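PDB 5GXX: glucanase from Clostridium thermocellum, which probably hydrolyses internal beta-1,4-glucosidic bonds of cellulose as a family 9 endoglucanase of the cellulosome. Local coordinates for residues A[273-277]-A[327-331]; A[445-451]-A[465-471]; A[477-483]-A[533-538]. The protein carries 1 engineered substitution. All coordinates share one frame; numbering follows the deposited sequence.

In the fold
Contact 1 belongs to the helical family 9 catalytic module, where it joins the end of helix 263-276 to helix 322-340. Contacts 2 and 3 lie in the beta-rich cellulose-binding-domain-like module, on the opposite side of the chain's centre, with centres about 55 Å and about 60 Å from that of contact 1. They are close to each other, their centres about 12 Å apart, and they touch: Y483 of contact 3 packs on V449 and A465 of contact 2, Y534 on L467, and I478 on F447. Contacts 2 and 3 lie on two sheets that pack face to face, and these mostly apolar side chains meet between them. None of the three contacts includes a ligand of either calcium ion.

Contact 1. Residues A[273-277]-A[327-331]; sequences LDWWT and KYYNF
D274 OD1 takes two bonds from the other helix: Y328 OH donates to it at 2.7 Å, and K327 NZ, in a salt bridge, at 2.8 Å. The two donors come from opposite faces of the carboxylate plane, each well out of it, so this single oxygen is gripped from above and below. The other oxygen, OD2, receives a water that in turn accepts from K327 NZ, closing a second, wetter path between the same groups. The ammonium of K327 and the hydroxyl of Y328 on one oxygen would be expected to favour the charged carboxylate.

Next to this polar end the packing is mostly apolar. L273 CD1 sits over the centre of one face of the Y328 ring, a CH-pi contact 4.2 Å from the centroid, while L273 CB lies 3.5 Å from Y328 CE1. T277 CG2 comes to the edge of the same ring and also meets K327 CG and F331 CB. The ring of F331, swung anti to its backbone N (chi1 160°), reaches W276: its CZ lies 3.9 Å from W276 CB and its CE1 3.3 Å from the carbonyl oxygen W276 O.

Behind these, T277 OG1 donates to D274 O at 2.7 Å, an acceptor that also takes T277 N as the chain leaves the helix. A water on T277 OG1 makes a weak bond to K327 NZ. W276 NE1 is held by W241 O, and W276 O by the hydroxyl of Y288. Helix 301-318 packs on this helix pair, E308 and Y315 touching L273 and A312 touching F331.

Contact 2. Residues A[445-451]-A[465-471]; sequences DEFFVEA and ALLNNRS
N468 lies flat over the ring of F448, its amide plane 11° from the ring plane and its CB 3.8 Å from the ring centroid in a CH-pi contact. F448 takes up this position with its ring carbon CG between backbone N and carbonyl carbon (chi1 56°), the crowded arrangement.

The same asparagine is held at both ends of its amide. N468 ND2 donates to E450 OE1 at 3.0 Å, meeting it from above the carboxylate plane, and also to L466 O. N468 OD1 is gripped side-on by R470, whose NE and NH2 both point at it in the guanidinium plane, NE at 2.8 Å. R470 NH2 is bridged further to E450 OE2 at 3.0 Å, with carboxylate and guanidinium planes nearly perpendicular. E450, N468 and R470 thus form a closed polar ring that fixes the rotation of the amide. F448 CZ sits over one guanidinium face, 3.4 Å from R470 NE, and K582 adds a cation-pi contact to F448.

On the other face of the sheet F447 lies beside N469, F447 CE2 only 3.2 Å from N469 CG, and V449 CG2 meets L467 CD1 at 4.0 Å. N469 OD1 accepts from S471 N, an Asx turn where the strand ends, and N469 ND2 goes to the carbonyls of I540 and R476. E446 OE2 lies against S471 CA and is held by a salt bridge to R476 and by the backbone N of S472 and W473.

The backbones run antiparallel: F448 with N468 and E450 with L466 are hydrogen-bonded pairs, although F448 N to N468 O is weak, and R470 N to E446 O continues the pairing. These are the two strands of a beta hairpin, flanked by strands 549-557 and 581-583 in one sheet of the beta sandwich of the module assigned to the cellulose-binding-domain family.

Contact 3. Residues A[477-483]-A[533-538]; sequences LIKDLSY and SYIDGT
Y483 and Y534 cross obliquely, with Y483 CE2 arriving at the edge of the Y534 ring, 4.2 Å from Y534 CE2. Their hydroxyls share one water, at 2.7 Å from Y483 OH and 2.8 Å from Y534 OH. Alongside, S482 CB faces S533 OG in a non-hydrogen-bonded antiparallel pair, while S482 OG is bound by K531. Y534 N donates to L481 O at 3.0 Å.

These strands, 481-488 and 527-534, are neighbours in a five-stranded antiparallel sheet whose inner face, carrying L481, Y483 and Y534, packs on strands 460-469 and 549-557 in a beta sandwich.

Past the strands the side chains turn to residues 535-538, a turn leading into a 3-10 segment. K479, extended from the backbone and bent only at its last torsion (chi4 -49°), lies across D536 at about a right angle and ends with NZ 2.7 Å from I535 O. K479 O accepts from G537 N at 2.8 Å. T538 CG2 packs on K479 CB and L477 CB, and T538 OG1 donates to D536 OD1 at 2.7 Å, the same oxygen accepting T538 N in an Asx turn. K479 also packs on Q560 of the second subunit.

Contact 1. Residues A[273-277]-A[327-331]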
loop_
_atom_site.group_PDB
_atom_site.type_symbol
_atom_site.label_atom_id
_atom_site.label_comp_id
_atom_site.label_asym_id
_atom_site.label_seq_id
_atom_site.Cartn_x
_atom_site.Cartn_y
_atom_site.Cartn_z
ATOM N N LEU A 273 51.934 -26.065 -15.798
ATOM C CA LEU A 273 51.156 -26.578 -16.924
ATOM C C LEU A 273 50.912 -28.081 -16.815
ATOM O O LEU A 273 49.819 -28.559 -17.136
ATOM C CB LEU A 273 51.752 -26.198 -18.284
ATOM C CG LEU A 273 51.677 -24.708 -18.610
ATOM C CD1 LEU A 273 52.552 -24.372 -19.816
ATOM C CD2 LEU A 273 50.253 -24.180 -18.761
ATOM N N ASP A 274 51.909 -28.825 -16.329
ATOM C CA ASP A 274 51.712 -30.267 -16.170
ATOM C C ASP A 274 50.533 -30.529 -15.232
ATOM O O ASP A 274 49.744 -31.436 -15.466
ATOM C CB ASP A 274 52.974 -30.937 -15.619
ATOM C CG ASP A 274 54.046 -31.153 -16.684
ATOM O OD1 ASP A 274 53.848 -30.775 -17.864
ATOM O OD2 ASP A 274 55.069 -31.759 -16.314
ATOM N N TRP A 275 50.421 -29.739 -14.168
ATOM C CA TRP A 275 49.332 -29.896 -13.212
ATOM C C TRP A 275 47.962 -29.723 -13.851
ATOM O O TRP A 275 47.008 -30.336 -13.395
ATOM C CB TRP A 275 49.524 -28.955 -12.017
ATOM C CG TRP A 275 48.503 -29.075 -10.918
ATOM C CD1 TRP A 275 48.472 -29.992 -9.906
ATOM C CD2 TRP A 275 47.347 -28.248 -10.746
ATOM N NE1 TRP A 275 47.346 -29.799 -9.121
ATOM C CE2 TRP A 275 46.655 -28.720 -9.609
ATOM C CE3 TRP A 275 46.839 -27.143 -11.439
ATOM C CZ2 TRP A 275 45.491 -28.113 -9.144
ATOM C CZ3 TRP A 275 45.686 -26.537 -10.975
ATOM C CH2 TRP A 275 45.026 -27.026 -9.835
ATOM N N TRP A 276 47.895 -28.887 -14.878
ATOM C CA TRP A 276 46.679 -28.650 -15.637
ATOM C C TRP A 276 46.376 -29.720 -16.696
ATOM O O TRP A 276 45.232 -29.819 -17.136
ATOM C CB TRP A 276 46.780 -27.275 -16.298
ATOM C CG TRP A 276 46.350 -26.196 -15.365
ATOM C CD1 TRP A 276 47.133 -25.486 -14.483
ATOM C CD2 TRP A 276 45.013 -25.730 -15.183
ATOM N NE1 TRP A 276 46.348 -24.599 -13.772
ATOM C CE2 TRP A 276 45.042 -24.734 -14.185
ATOM C CE3 TRP A 276 43.791 -26.038 -15.803
ATOM C CZ2 TRP A 276 43.880 -24.067 -13.771
ATOM C CZ3 TRP A 276 42.647 -25.363 -15.407
ATOM C CH2 TRP A 276 42.699 -24.387 -14.392
ATOM N N THR A 277 47.379 -30.487 -17.118
ATOM C CA THR A 277 47.211 -31.462 -18.196
ATOM C C THR A 277 46.633 -32.782 -17.674
ATOM O O THR A 277 46.745 -33.083 -16.489
ATOM C CB THR A 277 48.547 -31.783 -18.898
ATOM O OG1 THR A 277 49.432 -32.457 -17.987
ATOM C CG2 THR A 277 49.186 -30.525 -19.495
ATOM N N LYS A 327 52.104 -31.903 -25.960
ATOM C CA LYS A 327 51.310 -32.060 -24.741
ATOM C C LYS A 327 50.613 -30.742 -24.380
ATOM O O LYS A 327 49.432 -30.736 -24.051
ATOM C CB LYS A 327 52.176 -32.556 -23.583
ATOM C CG LYS A 327 51.507 -32.511 -22.213
ATOM C CD LYS A 327 52.325 -33.146 -21.093
ATOM C CE LYS A 327 53.591 -32.359 -20.824
ATOM N NZ LYS A 327 54.292 -32.948 -19.637
ATOM N N TYR A 328 51.335 -29.625 -24.427
ATOM C CA TYR A 328 50.693 -28.371 -24.031
ATOM C C TYR A 328 49.717 -27.824 -25.059
ATOM O O TYR A 328 48.675 -27.287 -24.678
ATOM C CB TYR A 328 51.733 -27.318 -23.639
ATOM C CG TYR A 328 52.595 -27.742 -22.476
ATOM C CD1 TYR A 328 52.079 -28.439 -21.393
ATOM C CD2 TYR A 328 53.949 -27.422 -22.456
ATOM C CE1 TYR A 328 52.871 -28.830 -20.334
ATOM C CE2 TYR A 328 54.747 -27.802 -21.407
ATOM C CZ TYR A 328 54.220 -28.511 -20.354
ATOM O OH TYR A 328 55.055 -28.878 -19.319
ATOM N N TYR A 329 50.050 -27.957 -26.345
ATOM C CA TYR A 329 49.134 -27.585 -27.424
ATOM C C TYR A 329 47.836 -28.396 -27.342
ATOM O O TYR A 329 46.753 -27.829 -27.466
ATOM C CB TYR A 329 49.784 -27.813 -28.799
ATOM C CG TYR A 329 48.892 -27.458 -29.971
ATOM C CD1 TYR A 329 47.978 -28.381 -30.500
ATOM C CD2 TYR A 329 48.939 -26.190 -30.550
ATOM C CE1 TYR A 329 47.147 -28.067 -31.567
ATOM C CE2 TYR A 329 48.111 -25.873 -31.624
ATOM C CZ TYR A 329 47.221 -26.815 -32.127
ATOM O OH TYR A 329 46.406 -26.495 -33.183
ATOM N N ASN A 330 47.935 -29.709 -27.148
ATOM C CA ASN A 330 46.726 -30.543 -27.162
ATOM C C ASN A 330 45.820 -30.183 -25.983
ATOM O O ASN A 330 44.588 -30.110 -26.122
ATOM C CB ASN A 330 47.119 -32.021 -27.068
ATOM C CG ASN A 330 47.630 -32.593 -28.384
ATOM O OD1 ASN A 330 47.511 -31.969 -29.441
ATOM N ND2 ASN A 330 48.179 -33.810 -28.314
ATOM N N PHE A 331 46.463 -29.958 -24.834
ATOM C CA PHE A 331 45.707 -29.460 -23.674
ATOM C C PHE A 331 44.952 -28.173 -24.006
ATOM O O PHE A 331 43.741 -28.066 -23.761
ATOM C CB PHE A 331 46.620 -29.231 -22.458
ATOM C CG PHE A 331 46.017 -28.301 -21.440
ATOM C CD1 PHE A 331 44.997 -28.739 -20.603
ATOM C CD2 PHE A 331 46.448 -26.974 -21.354
ATOM C CE1 PHE A 331 44.403 -27.864 -19.708
ATOM C CE2 PHE A 331 45.842 -26.094 -20.468
ATOM C CZ PHE A 331 44.842 -26.548 -19.618
HETATM O O HOH W 1 56.743 -32.600 -18.220
HETATM O O HOH W 2 51.777 -33.766 -17.583
#

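Contact 2. Residues A[445-451]-A[465-471]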
loop_
_atom_site.group_PDB
_atom_site.type_symbol
_atom_site.label_atom_id
_atom_site.label_comp_id
_atom_site.label_asym_id
_atom_site.label_seq_id
_atom_site.Cartn_x
_atom_site.Cartn_y
_atom_site.Cartn_z
ATOM N N ASP A 445 7.518 -3.883 -29.026
ATOM C CA ASP A 445 7.052 -2.519 -28.773
ATOM C C ASP A 445 7.688 -1.886 -27.538
ATOM O O ASP A 445 7.898 -2.553 -26.519
ATOM C CB ASP A 445 5.521 -2.487 -28.713
ATOM C CG ASP A 445 4.871 -2.784 -30.058
ATOM O OD1 ASP A 445 5.397 -2.388 -31.125
ATOM O OD2 ASP A 445 3.792 -3.415 -30.038
ATOM N N GLU A 446 8.076 -0.624 -27.674
ATOM C CA GLU A 446 8.786 0.087 -26.606
ATOM C C GLU A 446 7.935 1.087 -25.821
ATOM O O GLU A 446 7.774 0.958 -24.606
ATOM C CB GLU A 446 10.046 0.760 -27.147
ATOM C CG GLU A 446 11.082 -0.225 -27.679
ATOM C CD GLU A 446 12.296 0.477 -28.242
ATOM O OE1 GLU A 446 12.206 1.115 -29.310
ATOM O OE2 GLU A 446 13.374 0.373 -27.614
ATOM N N PHE A 447 7.403 2.081 -26.520
ATOM C CA PHE A 447 6.505 3.065 -25.926
ATOM C C PHE A 447 5.109 2.853 -26.485
ATOM O O PHE A 447 4.912 2.859 -27.704
ATOM C CB PHE A 447 6.982 4.479 -26.267
ATOM C CG PHE A 447 8.307 4.840 -25.638
ATOM C CD1 PHE A 447 9.507 4.499 -26.262
ATOM C CD2 PHE A 447 8.348 5.457 -24.394
ATOM C CE1 PHE A 447 10.715 4.831 -25.681
ATOM C CE2 PHE A 447 9.545 5.781 -23.784
ATOM C CZ PHE A 447 10.744 5.454 -24.425
ATOM N N PHE A 448 4.138 2.710 -25.585
ATOM C CA PHE A 448 2.778 2.406 -26.013
ATOM C C PHE A 448 1.820 2.575 -24.843
ATOM O O PHE A 448 2.237 2.512 -23.687
ATOM C CB PHE A 448 2.701 0.974 -26.560
ATOM C CG PHE A 448 3.172 -0.070 -25.595
ATOM C CD1 PHE A 448 2.275 -0.684 -24.729
ATOM C CD2 PHE A 448 4.501 -0.472 -25.590
ATOM C CE1 PHE A 448 2.702 -1.655 -23.837
ATOM C CE2 PHE A 448 4.933 -1.440 -24.706
ATOM C CZ PHE A 448 4.028 -2.040 -23.832
ATOM N N VAL A 449 0.544 2.766 -25.153
ATOM C CA VAL A 449 -0.502 2.728 -24.131
ATOM C C VAL A 449 -1.164 1.355 -24.016
ATOM O O VAL A 449 -1.478 0.720 -25.031
ATOM C CB VAL A 449 -1.584 3.764 -24.448
ATOM C CG1 VAL A 449 -2.755 3.626 -23.483
ATOM C CG2 VAL A 449 -0.987 5.154 -24.411
ATOM N N GLU A 450 -1.390 0.929 -22.776
ATOM C CA GLU A 450 -2.313 -0.147 -22.474
ATOM C C GLU A 450 -3.556 0.532 -21.904
ATOM O O GLU A 450 -3.435 1.387 -21.030
ATOM C CB GLU A 450 -1.743 -1.089 -21.419
ATOM C CG GLU A 450 -0.424 -1.756 -21.810
ATOM C CD GLU A 450 0.196 -2.524 -20.658
ATOM O OE1 GLU A 450 0.594 -1.894 -19.650
ATOM O OE2 GLU A 450 0.290 -3.767 -20.772
ATOM N N ALA A 451 -4.735 0.152 -22.390
ATOM C CA ALA A 451 -5.976 0.787 -21.937
ATOM C C ALA A 451 -7.091 -0.216 -21.702
ATOM O O ALA A 451 -7.045 -1.331 -22.206
ATOM C CB ALA A 451 -6.420 1.849 -22.932
ATOM N N ALA A 465 -5.726 4.148 -18.370
ATOM C CA ALA A 465 -4.651 4.134 -19.367
ATOM C C ALA A 465 -3.264 4.123 -18.721
ATOM O O ALA A 465 -2.978 4.905 -17.821
ATOM C CB ALA A 465 -4.801 5.328 -20.293
ATOM N N LEU A 466 -2.411 3.227 -19.215
ATOM C CA LEU A 466 -1.047 3.096 -18.721
ATOM C C LEU A 466 -0.097 3.432 -19.860
ATOM O O LEU A 466 -0.028 2.695 -20.840
ATOM C CB LEU A 466 -0.791 1.656 -18.266
ATOM C CG LEU A 466 -1.041 1.396 -16.779
ATOM C CD1 LEU A 466 -2.515 1.548 -16.395
ATOM C CD2 LEU A 466 -0.526 -0.016 -16.461
ATOM N N LEU A 467 0.605 4.554 -19.735
ATOM C CA LEU A 467 1.620 4.915 -20.736
ATOM C C LEU A 467 2.928 4.224 -20.346
ATOM O O LEU A 467 3.493 4.484 -19.279
ATOM C CB LEU A 467 1.803 6.429 -20.821
ATOM C CG LEU A 467 2.891 6.873 -21.817
ATOM C CD1 LEU A 467 2.618 6.404 -23.244
ATOM C CD2 LEU A 467 3.085 8.384 -21.776
ATOM N N ASN A 468 3.378 3.331 -21.221
ATOM C CA ASN A 468 4.502 2.426 -20.976
ATOM C C ASN A 468 5.823 2.913 -21.582
ATOM O O ASN A 468 5.863 3.351 -22.727
ATOM C CB ASN A 468 4.215 1.043 -21.579
ATOM C CG ASN A 468 3.294 0.192 -20.728
ATOM O OD1 ASN A 468 3.714 -0.821 -20.169
ATOM N ND2 ASN A 468 2.016 0.558 -20.669
ATOM N N ASN A 469 6.899 2.775 -20.814
ATOM C CA ASN A 469 8.265 2.782 -21.351
ATOM C C ASN A 469 8.943 1.450 -21.065
ATOM O O ASN A 469 9.491 1.236 -19.976
ATOM C CB ASN A 469 9.090 3.922 -20.743
ATOM C CG ASN A 469 10.524 3.974 -21.273
ATOM O OD1 ASN A 469 10.957 3.091 -22.016
ATOM N ND2 ASN A 469 11.277 4.987 -20.858
ATOM N N ARG A 470 8.900 0.578 -22.068
ATOM C CA ARG A 470 9.608 -0.702 -22.039
ATOM C C ARG A 470 10.700 -0.683 -23.103
ATOM O O ARG A 470 10.971 -1.686 -23.780
ATOM C CB ARG A 470 8.660 -1.881 -22.219
ATOM C CG ARG A 470 7.426 -1.846 -21.314
ATOM C CD ARG A 470 6.656 -3.145 -21.442
ATOM N NE ARG A 470 5.339 -3.000 -20.826
ATOM C CZ ARG A 470 4.395 -3.938 -20.790
ATOM N NH1 ARG A 470 4.613 -5.151 -21.287
ATOM N NH2 ARG A 470 3.232 -3.659 -20.212
ATOM N N SER A 471 11.328 0.476 -23.258
ATOM C CA SER A 471 12.398 0.620 -24.260
ATOM C C SER A 471 13.579 -0.319 -24.037
ATOM O O SER A 471 13.855 -0.720 -22.911
ATOM C CB SER A 471 12.878 2.071 -24.351
ATOM O OG SER A 471 13.402 2.534 -23.112
#

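Contact 3. Residues A[477-483]-A[533-538]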
loop_
_atom_site.group_PDB
_atom_site.type_symbol
_atom_site.label_atom_id
_atom_site.label_comp_id
_atom_site.label_asym_id
_atom_site.label_seq_id
_atom_site.Cartn_x
_atom_site.Cartn_y
_atom_site.Cartn_z
ATOM N N LEU A 477 15.167 7.239 -22.223
ATOM C CA LEU A 477 14.246 8.136 -21.538
ATOM C C LEU A 477 13.762 9.175 -22.538
ATOM O O LEU A 477 14.562 9.771 -23.277
ATOM C CB LEU A 477 14.994 8.831 -20.397
ATOM C CG LEU A 477 15.620 7.846 -19.404
ATOM C CD1 LEU A 477 16.567 8.569 -18.465
ATOM C CD2 LEU A 477 14.605 7.016 -18.613
ATOM N N ILE A 478 12.442 9.367 -22.582
ATOM C CA ILE A 478 11.827 10.430 -23.373
ATOM C C ILE A 478 11.092 11.387 -22.437
ATOM O O ILE A 478 10.182 10.987 -21.697
ATOM C CB ILE A 478 10.852 9.895 -24.454
ATOM C CG1 ILE A 478 11.591 9.010 -25.469
ATOM C CG2 ILE A 478 10.172 11.054 -25.165
ATOM C CD1 ILE A 478 10.701 8.236 -26.456
ATOM N N LYS A 479 11.455 12.664 -22.501
ATOM C CA LYS A 479 10.818 13.642 -21.615
ATOM C C LYS A 479 9.440 14.101 -22.102
ATOM O O LYS A 479 8.491 14.157 -21.315
ATOM C CB LYS A 479 11.749 14.834 -21.366
ATOM C CG LYS A 479 11.246 15.851 -20.335
ATOM C CD LYS A 479 12.096 17.116 -20.353
ATOM C CE LYS A 479 11.704 18.102 -19.256
ATOM N NZ LYS A 479 10.255 18.420 -19.117
ATOM N N ASP A 480 9.320 14.394 -23.391
ATOM C CA ASP A 480 8.104 15.037 -23.889
ATOM C C ASP A 480 7.101 13.995 -24.371
ATOM O O ASP A 480 6.756 13.954 -25.548
ATOM C CB ASP A 480 8.473 16.031 -24.997
ATOM C CG ASP A 480 9.306 17.198 -24.479
ATOM O OD1 ASP A 480 9.261 17.488 -23.259
ATOM O OD2 ASP A 480 10.004 17.838 -25.305
ATOM N N LEU A 481 6.644 13.140 -23.455
ATOM C CA LEU A 481 5.734 12.055 -23.823
ATOM C C LEU A 481 4.295 12.537 -23.756
ATOM O O LEU A 481 3.923 13.241 -22.816
ATOM C CB LEU A 481 5.887 10.860 -22.878
ATOM C CG LEU A 481 7.055 9.922 -23.179
ATOM C CD1 LEU A 481 7.050 8.852 -22.090
ATOM C CD2 LEU A 481 6.969 9.309 -24.571
ATOM N N SER A 482 3.486 12.113 -24.721
ATOM C CA SER A 482 2.038 12.341 -24.677
ATOM C C SER A 482 1.312 11.245 -25.440
ATOM O O SER A 482 1.902 10.499 -26.229
ATOM C CB SER A 482 1.628 13.720 -25.211
ATOM O OG SER A 482 1.870 13.831 -26.607
ATOM N N TYR A 483 0.016 11.137 -25.187
ATOM C CA TYR A 483 -0.810 10.294 -26.024
ATOM C C TYR A 483 -2.172 10.942 -26.228
ATOM O O TYR A 483 -2.592 11.797 -25.436
ATOM C CB TYR A 483 -0.929 8.872 -25.461
ATOM C CG TYR A 483 -1.588 8.753 -24.097
ATOM C CD1 TYR A 483 -2.977 8.727 -23.986
ATOM C CD2 TYR A 483 -0.830 8.645 -22.935
ATOM C CE1 TYR A 483 -3.589 8.582 -22.759
ATOM C CE2 TYR A 483 -1.437 8.488 -21.691
ATOM C CZ TYR A 483 -2.818 8.470 -21.619
ATOM O OH TYR A 483 -3.444 8.339 -20.398
ATOM N N SER A 533 -0.480 14.627 -21.455
ATOM C CA SER A 533 0.953 14.930 -21.527
ATOM C C SER A 533 1.641 14.736 -20.180
ATOM O O SER A 533 1.160 15.244 -19.162
ATOM C CB SER A 533 1.174 16.387 -21.967
ATOM O OG SER A 533 0.652 16.597 -23.270
ATOM N N TYR A 534 2.774 14.038 -20.156
ATOM C CA TYR A 534 3.580 13.916 -18.945
ATOM C C TYR A 534 4.728 14.881 -19.099
ATOM O O TYR A 534 5.521 14.773 -20.041
ATOM C CB TYR A 534 4.080 12.490 -18.724
ATOM C CG TYR A 534 2.932 11.625 -18.275
ATOM C CD1 TYR A 534 2.575 11.568 -16.930
ATOM C CD2 TYR A 534 2.168 10.918 -19.197
ATOM C CE1 TYR A 534 1.497 10.795 -16.514
ATOM C CE2 TYR A 534 1.086 10.141 -18.795
ATOM C CZ TYR A 534 0.752 10.094 -17.452
ATOM O OH TYR A 534 -0.311 9.317 -17.045
ATOM N N ILE A 535 4.773 15.849 -18.194
ATOM C CA ILE A 535 5.669 16.988 -18.334
ATOM C C ILE A 535 7.116 16.535 -18.172
ATOM O O ILE A 535 7.999 16.975 -18.920
ATOM C CB ILE A 535 5.323 18.090 -17.317
ATOM C CG1 ILE A 535 3.924 18.684 -17.562
ATOM C CG2 ILE A 535 6.413 19.155 -17.280
ATOM C CD1 ILE A 535 3.616 19.141 -18.974
ATOM N N ASP A 536 7.357 15.635 -17.224
ATOM C CA ASP A 536 8.653 14.972 -17.182
ATOM C C ASP A 536 8.508 13.485 -17.439
ATOM O O ASP A 536 8.557 12.657 -16.521
ATOM C CB ASP A 536 9.387 15.237 -15.866
ATOM C CG ASP A 536 10.800 14.665 -15.855
ATOM O OD1 ASP A 536 11.261 14.128 -16.892
ATOM O OD2 ASP A 536 11.429 14.707 -14.778
ATOM N N GLY A 537 8.349 13.155 -18.714
ATOM C CA GLY A 537 8.171 11.765 -19.081
ATOM C C GLY A 537 9.354 10.874 -18.751
ATOM O O GLY A 537 9.205 9.664 -18.853
ATOM N N THR A 538 10.518 11.415 -18.379
ATOM C CA THR A 538 11.636 10.523 -18.061
ATOM C C THR A 538 11.353 9.700 -16.804
ATOM O O THR A 538 12.017 8.690 -16.547
ATOM C CB THR A 538 12.981 11.250 -17.873
ATOM O OG1 THR A 538 12.926 12.052 -16.685
ATOM C CG2 THR A 538 13.324 12.119 -19.090
HETATM O O HOH W 3 10.555 8.156 -20.794
HETATM O O HOH W 4 6.926 17.561 -21.591
HETATM O O HOH W 5 -1.606 7.416 -18.606
#